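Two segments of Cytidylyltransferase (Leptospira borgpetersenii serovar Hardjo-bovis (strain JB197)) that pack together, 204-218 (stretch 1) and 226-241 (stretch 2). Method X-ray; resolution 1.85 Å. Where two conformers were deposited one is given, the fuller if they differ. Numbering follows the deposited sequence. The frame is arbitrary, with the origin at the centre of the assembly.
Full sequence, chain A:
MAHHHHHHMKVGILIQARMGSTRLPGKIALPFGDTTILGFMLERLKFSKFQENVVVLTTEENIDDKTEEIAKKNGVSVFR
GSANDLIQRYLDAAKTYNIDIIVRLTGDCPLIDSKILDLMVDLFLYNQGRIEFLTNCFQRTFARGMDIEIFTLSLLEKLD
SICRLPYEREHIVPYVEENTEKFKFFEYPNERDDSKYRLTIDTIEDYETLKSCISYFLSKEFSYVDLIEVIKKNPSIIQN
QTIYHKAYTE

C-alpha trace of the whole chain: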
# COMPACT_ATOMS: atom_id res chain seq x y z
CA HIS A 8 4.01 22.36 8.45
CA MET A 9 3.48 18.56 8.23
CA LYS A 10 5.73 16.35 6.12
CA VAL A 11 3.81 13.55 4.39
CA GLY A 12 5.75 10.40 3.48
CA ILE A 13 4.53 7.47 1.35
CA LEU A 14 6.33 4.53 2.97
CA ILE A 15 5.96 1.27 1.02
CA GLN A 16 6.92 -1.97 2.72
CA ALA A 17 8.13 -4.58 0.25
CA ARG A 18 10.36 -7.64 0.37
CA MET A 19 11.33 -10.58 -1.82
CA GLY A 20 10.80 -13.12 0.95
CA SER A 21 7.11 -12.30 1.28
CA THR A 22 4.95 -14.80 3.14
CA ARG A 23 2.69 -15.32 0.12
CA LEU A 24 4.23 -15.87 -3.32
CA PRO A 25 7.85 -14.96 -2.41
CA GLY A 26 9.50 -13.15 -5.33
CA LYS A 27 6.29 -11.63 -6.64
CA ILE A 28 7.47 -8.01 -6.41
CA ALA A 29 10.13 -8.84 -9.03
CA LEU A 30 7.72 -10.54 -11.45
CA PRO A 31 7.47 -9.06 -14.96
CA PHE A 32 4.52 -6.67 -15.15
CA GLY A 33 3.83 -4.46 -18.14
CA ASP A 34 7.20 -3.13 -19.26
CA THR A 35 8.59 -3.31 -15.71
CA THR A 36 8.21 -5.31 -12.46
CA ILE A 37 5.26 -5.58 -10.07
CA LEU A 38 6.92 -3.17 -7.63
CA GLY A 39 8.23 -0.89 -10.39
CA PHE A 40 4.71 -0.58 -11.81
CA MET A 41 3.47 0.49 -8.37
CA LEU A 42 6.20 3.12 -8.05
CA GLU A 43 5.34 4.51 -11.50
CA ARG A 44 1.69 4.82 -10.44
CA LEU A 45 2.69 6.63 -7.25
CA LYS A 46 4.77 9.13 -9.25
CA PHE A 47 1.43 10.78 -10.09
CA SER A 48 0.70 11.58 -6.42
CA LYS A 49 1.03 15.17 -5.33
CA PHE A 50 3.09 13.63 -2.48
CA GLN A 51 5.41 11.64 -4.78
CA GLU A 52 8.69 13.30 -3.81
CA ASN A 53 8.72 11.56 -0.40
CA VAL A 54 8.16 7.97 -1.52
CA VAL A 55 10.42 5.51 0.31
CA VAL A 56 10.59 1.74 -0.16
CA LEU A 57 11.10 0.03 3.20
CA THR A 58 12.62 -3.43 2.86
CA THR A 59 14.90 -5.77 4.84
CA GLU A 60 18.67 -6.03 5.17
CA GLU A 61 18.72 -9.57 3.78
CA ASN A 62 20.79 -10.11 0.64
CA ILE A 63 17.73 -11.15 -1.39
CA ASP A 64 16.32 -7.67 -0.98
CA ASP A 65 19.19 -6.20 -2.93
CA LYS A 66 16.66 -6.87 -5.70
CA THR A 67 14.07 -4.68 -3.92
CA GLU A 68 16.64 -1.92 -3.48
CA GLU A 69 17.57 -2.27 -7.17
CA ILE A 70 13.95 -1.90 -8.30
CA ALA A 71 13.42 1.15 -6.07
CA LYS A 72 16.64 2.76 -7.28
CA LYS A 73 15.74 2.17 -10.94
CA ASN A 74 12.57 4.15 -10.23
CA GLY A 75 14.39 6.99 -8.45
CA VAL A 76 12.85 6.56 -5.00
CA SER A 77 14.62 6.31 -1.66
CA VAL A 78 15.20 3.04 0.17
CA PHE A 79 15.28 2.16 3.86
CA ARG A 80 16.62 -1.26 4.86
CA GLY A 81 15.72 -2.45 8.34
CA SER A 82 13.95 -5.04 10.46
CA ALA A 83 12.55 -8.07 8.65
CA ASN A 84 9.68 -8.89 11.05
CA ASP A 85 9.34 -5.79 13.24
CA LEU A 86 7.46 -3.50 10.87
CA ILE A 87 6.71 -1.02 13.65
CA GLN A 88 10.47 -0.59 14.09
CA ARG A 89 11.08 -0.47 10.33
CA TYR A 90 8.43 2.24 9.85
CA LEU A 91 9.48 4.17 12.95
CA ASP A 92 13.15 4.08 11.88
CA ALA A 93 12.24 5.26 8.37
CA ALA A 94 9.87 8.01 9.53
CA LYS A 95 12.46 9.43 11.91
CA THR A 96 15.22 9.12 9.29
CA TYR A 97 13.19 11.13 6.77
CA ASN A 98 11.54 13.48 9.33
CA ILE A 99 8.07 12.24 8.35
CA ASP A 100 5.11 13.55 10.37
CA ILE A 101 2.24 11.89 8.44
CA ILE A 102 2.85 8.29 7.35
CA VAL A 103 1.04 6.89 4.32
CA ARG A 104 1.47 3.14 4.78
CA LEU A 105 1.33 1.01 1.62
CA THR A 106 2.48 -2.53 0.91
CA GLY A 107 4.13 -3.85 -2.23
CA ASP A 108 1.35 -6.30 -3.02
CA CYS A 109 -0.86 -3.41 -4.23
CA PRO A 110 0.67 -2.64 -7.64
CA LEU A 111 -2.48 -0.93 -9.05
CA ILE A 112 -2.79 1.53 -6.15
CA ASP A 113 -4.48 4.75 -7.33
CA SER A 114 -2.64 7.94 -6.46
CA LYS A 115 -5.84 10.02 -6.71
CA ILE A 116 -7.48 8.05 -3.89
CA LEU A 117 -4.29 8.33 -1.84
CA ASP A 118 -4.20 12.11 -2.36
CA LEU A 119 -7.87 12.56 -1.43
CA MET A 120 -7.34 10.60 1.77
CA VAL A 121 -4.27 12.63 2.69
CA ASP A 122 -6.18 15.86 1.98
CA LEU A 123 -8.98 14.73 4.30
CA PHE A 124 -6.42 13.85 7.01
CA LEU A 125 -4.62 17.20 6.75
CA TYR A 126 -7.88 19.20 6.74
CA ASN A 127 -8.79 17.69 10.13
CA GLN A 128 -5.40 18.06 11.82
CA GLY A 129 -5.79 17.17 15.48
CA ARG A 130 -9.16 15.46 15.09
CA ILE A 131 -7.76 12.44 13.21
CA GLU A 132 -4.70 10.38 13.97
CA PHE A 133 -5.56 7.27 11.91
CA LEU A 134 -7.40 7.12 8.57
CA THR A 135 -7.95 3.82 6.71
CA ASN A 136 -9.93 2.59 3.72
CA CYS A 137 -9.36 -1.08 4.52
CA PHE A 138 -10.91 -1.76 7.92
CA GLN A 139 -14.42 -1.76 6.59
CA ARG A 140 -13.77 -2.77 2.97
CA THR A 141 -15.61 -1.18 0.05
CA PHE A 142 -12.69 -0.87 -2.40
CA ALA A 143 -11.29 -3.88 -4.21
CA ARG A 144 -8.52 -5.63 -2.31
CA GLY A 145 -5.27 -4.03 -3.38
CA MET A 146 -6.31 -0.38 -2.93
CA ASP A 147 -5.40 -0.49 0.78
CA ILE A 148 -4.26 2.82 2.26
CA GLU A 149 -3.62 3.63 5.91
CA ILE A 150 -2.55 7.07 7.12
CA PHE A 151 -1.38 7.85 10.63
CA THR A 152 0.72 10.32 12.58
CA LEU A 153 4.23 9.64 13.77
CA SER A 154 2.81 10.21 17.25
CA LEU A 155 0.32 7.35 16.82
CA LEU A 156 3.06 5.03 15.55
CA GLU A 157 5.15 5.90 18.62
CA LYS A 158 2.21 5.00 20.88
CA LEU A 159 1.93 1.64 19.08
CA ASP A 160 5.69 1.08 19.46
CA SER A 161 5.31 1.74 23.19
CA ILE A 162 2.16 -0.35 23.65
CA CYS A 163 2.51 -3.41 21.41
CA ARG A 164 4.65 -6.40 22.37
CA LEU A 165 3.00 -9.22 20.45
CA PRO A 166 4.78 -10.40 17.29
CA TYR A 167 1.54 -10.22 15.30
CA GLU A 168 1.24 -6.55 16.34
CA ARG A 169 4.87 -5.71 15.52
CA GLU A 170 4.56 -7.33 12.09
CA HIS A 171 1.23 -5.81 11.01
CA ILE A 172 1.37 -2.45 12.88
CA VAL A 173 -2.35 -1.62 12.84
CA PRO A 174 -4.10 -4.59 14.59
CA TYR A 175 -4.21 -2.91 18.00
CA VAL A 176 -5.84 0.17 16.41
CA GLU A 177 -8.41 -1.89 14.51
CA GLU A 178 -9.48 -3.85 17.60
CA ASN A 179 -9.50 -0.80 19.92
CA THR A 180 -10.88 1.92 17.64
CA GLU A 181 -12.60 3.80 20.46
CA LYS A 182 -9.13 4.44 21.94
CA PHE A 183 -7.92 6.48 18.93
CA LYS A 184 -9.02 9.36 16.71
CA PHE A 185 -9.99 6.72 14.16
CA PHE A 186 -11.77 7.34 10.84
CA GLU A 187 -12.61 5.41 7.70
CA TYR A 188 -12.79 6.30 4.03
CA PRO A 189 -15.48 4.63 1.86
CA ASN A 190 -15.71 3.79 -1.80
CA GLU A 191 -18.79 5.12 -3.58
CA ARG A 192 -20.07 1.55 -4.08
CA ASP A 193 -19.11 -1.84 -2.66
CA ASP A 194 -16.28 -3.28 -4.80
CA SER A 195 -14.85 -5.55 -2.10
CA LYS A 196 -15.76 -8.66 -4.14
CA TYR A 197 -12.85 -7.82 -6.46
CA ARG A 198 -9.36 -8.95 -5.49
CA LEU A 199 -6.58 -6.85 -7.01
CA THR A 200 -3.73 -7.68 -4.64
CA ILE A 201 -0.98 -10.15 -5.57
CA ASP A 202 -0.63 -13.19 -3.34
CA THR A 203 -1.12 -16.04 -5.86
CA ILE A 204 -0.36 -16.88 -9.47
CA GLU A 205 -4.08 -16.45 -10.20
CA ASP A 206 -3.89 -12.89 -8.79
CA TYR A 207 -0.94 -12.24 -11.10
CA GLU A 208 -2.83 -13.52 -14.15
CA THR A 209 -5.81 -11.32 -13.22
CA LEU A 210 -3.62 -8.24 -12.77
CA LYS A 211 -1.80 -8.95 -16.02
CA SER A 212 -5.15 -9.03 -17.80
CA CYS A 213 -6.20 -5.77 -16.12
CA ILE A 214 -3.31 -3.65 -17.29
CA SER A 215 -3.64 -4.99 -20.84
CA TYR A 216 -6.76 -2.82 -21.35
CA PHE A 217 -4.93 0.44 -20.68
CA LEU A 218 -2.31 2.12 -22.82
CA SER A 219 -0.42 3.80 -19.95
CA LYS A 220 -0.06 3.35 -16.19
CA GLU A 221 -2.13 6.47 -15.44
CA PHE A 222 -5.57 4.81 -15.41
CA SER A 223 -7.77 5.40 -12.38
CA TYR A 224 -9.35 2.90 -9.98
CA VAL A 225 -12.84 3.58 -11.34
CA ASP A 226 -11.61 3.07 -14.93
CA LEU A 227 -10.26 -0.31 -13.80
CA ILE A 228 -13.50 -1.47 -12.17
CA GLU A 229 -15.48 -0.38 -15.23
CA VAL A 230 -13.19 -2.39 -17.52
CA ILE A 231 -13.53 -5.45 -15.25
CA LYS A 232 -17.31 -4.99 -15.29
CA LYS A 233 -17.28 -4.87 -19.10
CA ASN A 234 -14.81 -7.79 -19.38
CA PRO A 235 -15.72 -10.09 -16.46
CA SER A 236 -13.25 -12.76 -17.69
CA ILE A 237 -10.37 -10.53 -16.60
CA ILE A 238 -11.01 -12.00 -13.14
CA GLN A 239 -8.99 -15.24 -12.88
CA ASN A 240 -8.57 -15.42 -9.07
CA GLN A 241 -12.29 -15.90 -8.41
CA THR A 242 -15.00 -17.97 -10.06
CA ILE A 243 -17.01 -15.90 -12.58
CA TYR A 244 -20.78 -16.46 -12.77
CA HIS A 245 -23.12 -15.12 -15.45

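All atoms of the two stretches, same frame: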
# COMPACT_ATOMS: atom_id res chain seq x y z
N ILE A 204 -0.55 -16.92 -8.03
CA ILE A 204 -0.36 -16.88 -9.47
C ILE A 204 -1.65 -16.42 -10.16
O ILE A 204 -1.61 -15.69 -11.17
CB ILE A 204 0.09 -18.26 -9.98
CG1 ILE A 204 1.54 -18.51 -9.59
CG2 ILE A 204 -0.08 -18.37 -11.49
CD1 ILE A 204 2.45 -17.40 -9.99
N GLU A 205 -2.80 -16.85 -9.64
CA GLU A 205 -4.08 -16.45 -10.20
C GLU A 205 -4.30 -14.93 -10.04
O GLU A 205 -4.88 -14.29 -10.92
CB GLU A 205 -5.21 -17.22 -9.51
CG GLU A 205 -5.21 -18.73 -9.80
CD GLU A 205 -4.07 -19.50 -9.12
OE1 GLU A 205 -3.62 -19.09 -8.02
OE2 GLU A 205 -3.63 -20.52 -9.69
N ASP A 206 -3.84 -14.35 -8.93
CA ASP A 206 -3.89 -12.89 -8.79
C ASP A 206 -3.08 -12.23 -9.89
O ASP A 206 -3.52 -11.26 -10.52
CB ASP A 206 -3.32 -12.46 -7.44
CG ASP A 206 -4.22 -12.77 -6.27
OD1 ASP A 206 -5.43 -13.03 -6.45
OD2 ASP A 206 -3.70 -12.74 -5.14
N TYR A 207 -1.86 -12.72 -10.08
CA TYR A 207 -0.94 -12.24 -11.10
C TYR A 207 -1.58 -12.27 -12.48
O TYR A 207 -1.46 -11.31 -13.24
CB TYR A 207 0.33 -13.09 -11.05
CG TYR A 207 1.46 -12.72 -12.00
CD1 TYR A 207 1.90 -11.39 -12.10
CD2 TYR A 207 2.10 -13.69 -12.74
CE1 TYR A 207 2.96 -11.06 -12.97
CE2 TYR A 207 3.15 -13.38 -13.58
CZ TYR A 207 3.59 -12.07 -13.70
OH TYR A 207 4.63 -11.80 -14.57
N GLU A 208 -2.19 -13.40 -12.84
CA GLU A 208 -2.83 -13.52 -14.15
C GLU A 208 -3.95 -12.49 -14.30
O GLU A 208 -4.11 -11.88 -15.36
CB GLU A 208 -3.40 -14.93 -14.33
CG GLU A 208 -2.36 -16.06 -14.26
CD GLU A 208 -2.98 -17.46 -14.26
OE1 GLU A 208 -4.20 -17.60 -14.00
OE2 GLU A 208 -2.25 -18.43 -14.52
N THR A 209 -4.75 -12.33 -13.24
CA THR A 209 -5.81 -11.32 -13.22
C THR A 209 -5.24 -9.92 -13.43
O THR A 209 -5.75 -9.13 -14.25
CB THR A 209 -6.54 -11.38 -11.87
OG1 THR A 209 -7.15 -12.67 -11.72
CG2 THR A 209 -7.61 -10.26 -11.75
N LEU A 210 -4.20 -9.58 -12.68
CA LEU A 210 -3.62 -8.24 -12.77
C LEU A 210 -2.98 -8.03 -14.13
O LEU A 210 -3.05 -6.93 -14.69
CB LEU A 210 -2.59 -8.05 -11.66
CG LEU A 210 -3.18 -8.02 -10.24
CD1 LEU A 210 -2.08 -8.18 -9.23
CD2 LEU A 210 -3.92 -6.70 -9.99
N LYS A 211 -2.36 -9.07 -14.68
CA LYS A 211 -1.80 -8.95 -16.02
C LYS A 211 -2.89 -8.66 -17.04
O LYS A 211 -2.70 -7.86 -17.97
CB LYS A 211 -1.03 -10.22 -16.38
CG LYS A 211 0.39 -10.18 -15.83
CD LYS A 211 1.14 -11.54 -15.98
CE LYS A 211 0.74 -12.38 -17.16
NZ LYS A 211 1.50 -13.71 -17.21
N SER A 212 -4.05 -9.30 -16.89
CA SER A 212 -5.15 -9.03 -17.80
C SER A 212 -5.66 -7.60 -17.64
O SER A 212 -5.91 -6.91 -18.64
CB SER A 212 -6.25 -10.05 -17.58
OG SER A 212 -5.81 -11.33 -18.00
N CYS A 213 -5.77 -7.13 -16.40
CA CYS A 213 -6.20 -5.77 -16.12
C CYS A 213 -5.41 -4.75 -16.91
O CYS A 213 -5.97 -3.91 -17.63
CB CYS A 213 -6.05 -5.46 -14.63
SG CYS A 213 -7.31 -6.15 -13.57
N ILE A 214 -4.08 -4.74 -16.72
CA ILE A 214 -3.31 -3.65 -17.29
C ILE A 214 -3.30 -3.72 -18.81
O ILE A 214 -3.02 -2.70 -19.46
CB ILE A 214 -1.86 -3.61 -16.76
CG1 ILE A 214 -1.12 -4.90 -17.09
CG2 ILE A 214 -1.84 -3.34 -15.25
CD1 ILE A 214 0.33 -4.82 -16.71
N SER A 215 -3.65 -4.87 -19.39
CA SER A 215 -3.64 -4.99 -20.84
C SER A 215 -4.73 -4.16 -21.52
O SER A 215 -4.66 -3.96 -22.73
CB SER A 215 -3.76 -6.47 -21.26
OG SER A 215 -5.09 -6.95 -21.17
N TYR A 216 -5.71 -3.65 -20.77
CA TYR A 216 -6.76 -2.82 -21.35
C TYR A 216 -6.44 -1.34 -21.31
O TYR A 216 -7.27 -0.53 -21.75
CB TYR A 216 -8.09 -3.06 -20.64
CG TYR A 216 -8.69 -4.39 -20.95
CD1 TYR A 216 -9.77 -4.51 -21.82
CD2 TYR A 216 -8.17 -5.55 -20.39
CE1 TYR A 216 -10.32 -5.73 -22.11
CE2 TYR A 216 -8.71 -6.78 -20.67
CZ TYR A 216 -9.78 -6.86 -21.53
OH TYR A 216 -10.32 -8.09 -21.82
N PHE A 217 -5.28 -0.96 -20.81
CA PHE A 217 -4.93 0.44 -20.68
C PHE A 217 -3.58 0.69 -21.33
O PHE A 217 -2.66 -0.12 -21.21
CB PHE A 217 -4.90 0.86 -19.21
CG PHE A 217 -6.21 0.67 -18.52
CD1 PHE A 217 -7.23 1.60 -18.69
CD2 PHE A 217 -6.44 -0.44 -17.73
CE1 PHE A 217 -8.45 1.43 -18.06
CE2 PHE A 217 -7.65 -0.62 -17.10
CZ PHE A 217 -8.66 0.32 -17.27
N LEU A 218 -3.47 1.83 -22.00
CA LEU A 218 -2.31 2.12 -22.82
C LEU A 218 -1.17 2.73 -22.01
O LEU A 218 -0.01 2.65 -22.44
CB LEU A 218 -2.76 3.02 -23.97
CG LEU A 218 -3.97 2.26 -24.56
CD1 LEU A 218 -4.80 3.06 -25.53
CD2 LEU A 218 -3.51 0.97 -25.21
N ASP A 226 -11.80 3.60 -13.57
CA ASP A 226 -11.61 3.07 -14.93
C ASP A 226 -11.41 1.56 -14.90
O ASP A 226 -11.94 0.83 -15.75
CB ASP A 226 -10.40 3.70 -15.63
CG ASP A 226 -10.50 5.19 -15.76
OD1 ASP A 226 -9.44 5.85 -15.81
OD2 ASP A 226 -11.64 5.71 -15.79
N LEU A 227 -10.63 1.10 -13.93
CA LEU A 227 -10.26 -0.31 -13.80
C LEU A 227 -11.47 -1.17 -13.46
O LEU A 227 -11.66 -2.24 -14.05
CB LEU A 227 -9.19 -0.44 -12.72
CG LEU A 227 -8.69 -1.84 -12.33
CD1 LEU A 227 -8.02 -2.51 -13.52
CD2 LEU A 227 -7.71 -1.77 -11.15
N ILE A 228 -12.29 -0.73 -12.51
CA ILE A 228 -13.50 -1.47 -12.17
C ILE A 228 -14.46 -1.50 -13.35
O ILE A 228 -15.11 -2.52 -13.61
CB ILE A 228 -14.16 -0.89 -10.91
CG1 ILE A 228 -13.15 -0.83 -9.76
CG2 ILE A 228 -15.39 -1.70 -10.53
CD1 ILE A 228 -12.52 -2.17 -9.42
N GLU A 229 -14.57 -0.39 -14.09
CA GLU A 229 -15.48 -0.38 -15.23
C GLU A 229 -15.01 -1.34 -16.32
O GLU A 229 -15.84 -2.00 -16.96
CB GLU A 229 -15.63 1.04 -15.78
CG GLU A 229 -16.49 1.94 -14.90
CD GLU A 229 -17.89 1.38 -14.66
OE1 GLU A 229 -18.45 0.73 -15.57
OE2 GLU A 229 -18.42 1.58 -13.55
N VAL A 230 -13.70 -1.44 -16.53
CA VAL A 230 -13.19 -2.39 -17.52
C VAL A 230 -13.43 -3.83 -17.08
O VAL A 230 -13.79 -4.69 -17.89
CB VAL A 230 -11.70 -2.11 -17.80
CG1 VAL A 230 -11.01 -3.34 -18.36
CG2 VAL A 230 -11.56 -0.96 -18.78
N ILE A 231 -13.22 -4.12 -15.79
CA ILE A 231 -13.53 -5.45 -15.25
C ILE A 231 -15.02 -5.75 -15.39
O ILE A 231 -15.42 -6.87 -15.74
CB ILE A 231 -13.07 -5.55 -13.78
CG1 ILE A 231 -11.54 -5.50 -13.66
CG2 ILE A 231 -13.63 -6.81 -13.13
CD1 ILE A 231 -11.01 -5.25 -12.24
N LYS A 232 -15.88 -4.76 -15.13
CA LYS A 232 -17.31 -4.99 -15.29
C LYS A 232 -17.68 -5.25 -16.74
O LYS A 232 -18.60 -6.05 -17.00
CB LYS A 232 -18.10 -3.80 -14.73
CG LYS A 232 -18.07 -3.75 -13.20
CD LYS A 232 -19.06 -2.73 -12.63
CE LYS A 232 -19.00 -2.66 -11.10
NZ LYS A 232 -19.30 -3.97 -10.42
N LYS A 233 -16.99 -4.62 -17.69
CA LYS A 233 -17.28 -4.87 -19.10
C LYS A 233 -16.64 -6.15 -19.61
O LYS A 233 -17.14 -6.75 -20.57
CB LYS A 233 -16.81 -3.69 -19.96
N ASN A 234 -15.54 -6.59 -18.99
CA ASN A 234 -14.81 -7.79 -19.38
C ASN A 234 -14.67 -8.70 -18.16
O ASN A 234 -13.57 -8.86 -17.62
CB ASN A 234 -13.44 -7.42 -19.95
CG ASN A 234 -13.55 -6.48 -21.13
OD1 ASN A 234 -13.66 -6.91 -22.28
ND2 ASN A 234 -13.55 -5.17 -20.86
N PRO A 235 -15.77 -9.31 -17.71
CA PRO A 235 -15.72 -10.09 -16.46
C PRO A 235 -14.66 -11.18 -16.46
O PRO A 235 -14.19 -11.57 -15.38
CB PRO A 235 -17.14 -10.66 -16.33
CG PRO A 235 -17.67 -10.66 -17.73
CD PRO A 235 -17.08 -9.43 -18.37
N SER A 236 -14.25 -11.69 -17.63
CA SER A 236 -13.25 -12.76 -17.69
C SER A 236 -11.84 -12.28 -17.37
O SER A 236 -10.92 -13.11 -17.33
CB SER A 236 -13.28 -13.42 -19.07
OG SER A 236 -12.47 -12.72 -20.01
N ILE A 237 -11.64 -10.99 -17.16
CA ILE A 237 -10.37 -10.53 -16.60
C ILE A 237 -10.09 -11.23 -15.28
O ILE A 237 -8.94 -11.57 -14.96
CB ILE A 237 -10.38 -9.00 -16.44
CG1 ILE A 237 -10.28 -8.33 -17.82
CG2 ILE A 237 -9.26 -8.53 -15.49
CD1 ILE A 237 -10.58 -6.83 -17.77
N ILE A 238 -11.14 -11.47 -14.50
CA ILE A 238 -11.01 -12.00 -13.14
C ILE A 238 -10.68 -13.49 -13.24
O ILE A 238 -11.52 -14.29 -13.67
CB ILE A 238 -12.28 -11.76 -12.32
CG1 ILE A 238 -12.54 -10.26 -12.18
CG2 ILE A 238 -12.14 -12.34 -10.93
CD1 ILE A 238 -11.45 -9.55 -11.42
N GLN A 239 -9.47 -13.86 -12.83
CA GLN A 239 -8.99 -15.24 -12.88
C GLN A 239 -8.61 -15.78 -11.51
O GLN A 239 -8.08 -16.90 -11.41
CB GLN A 239 -7.78 -15.35 -13.83
CG GLN A 239 -8.13 -15.30 -15.31
CD GLN A 239 -7.09 -14.54 -16.13
OE1 GLN A 239 -7.16 -13.32 -16.26
NE2 GLN A 239 -6.14 -15.26 -16.70
N ASN A 240 -8.85 -15.01 -10.45
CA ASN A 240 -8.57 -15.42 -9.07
C ASN A 240 -9.85 -15.64 -8.28
O ASN A 240 -9.82 -15.68 -7.05
CB ASN A 240 -7.69 -14.38 -8.38
CG ASN A 240 -8.35 -12.99 -8.34
OD1 ASN A 240 -9.49 -12.81 -8.80
ND2 ASN A 240 -7.63 -12.02 -7.78
N GLN A 241 -10.96 -15.79 -8.98
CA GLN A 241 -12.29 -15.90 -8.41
C GLN A 241 -13.17 -16.51 -9.49
O GLN A 241 -13.02 -16.19 -10.67
CB GLN A 241 -12.83 -14.53 -7.97
CG GLN A 241 -14.20 -14.55 -7.30
CD GLN A 241 -14.19 -15.27 -5.97
OE1 GLN A 241 -14.84 -16.30 -5.81
NE2 GLN A 241 -13.43 -14.74 -5.02

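A helix and the turn that follows it pack antiparallel against a second helix and its irregular C-terminal extension, with apolar side chains at one end of the contact and two hydrogen bonds at the other, burying 797 Å² in all. The register runs in reverse: Glu205 lies nearest Asn240 (CA to CA 4.7 Å), Ser212 nearest Ile237 (CA to CA 5.6 Å) and Tyr216 nearest Val230 (CA to CA 7.5 Å). The backbones therefore come closest where the second stretch has left its helix. At this polar end, Thr209 OG1 accepts a hydrogen bond from Gln239 N (2.8 Å) and donates its own proton to Glu205 O (2.9 Å), so a single hydroxyl ties the helix backbone to the incoming chain. Asn240 N also lies near Thr209 OG1, but at an angle too poor for a bond. Asn240 instead uses its side chain: ND2 donates to Asp206 OD1 (2.8 Å, 158° at the hydrogen), pairing an amide with a carboxylate. Close backbone approach also brings Thr209 CA to 3.6 Å from Ile237 O, a CA-H...O contact. One turn further along the helix, Cys213 SG sits among aliphatic groups, 3.6 Å from Ile237 CG2, 3.7 Å from Leu227 CD1 and 4.0 Å from Ile231 CD1. The type I turn from Ile214 to Phe217 carries two aromatic rings toward the second helix. Ile237 CD1 lies over one face of the Tyr216 ring, 3.9 Å from its centroid, while Val230 CG1 makes an off-centre CH-pi contact with the same ring. Val230 also serves the neighbouring aromatic, its CG2 lying 3.5 Å from Phe217 CZ. The Phe217 ring reaches the first turn of the given helix segment, its edge meeting Asp226 O (3.7 Å from CZ). Asn234 ND2 donates back to Val230 O (3.0 Å), and its CG lies 3.5 Å from Tyr216 CE1.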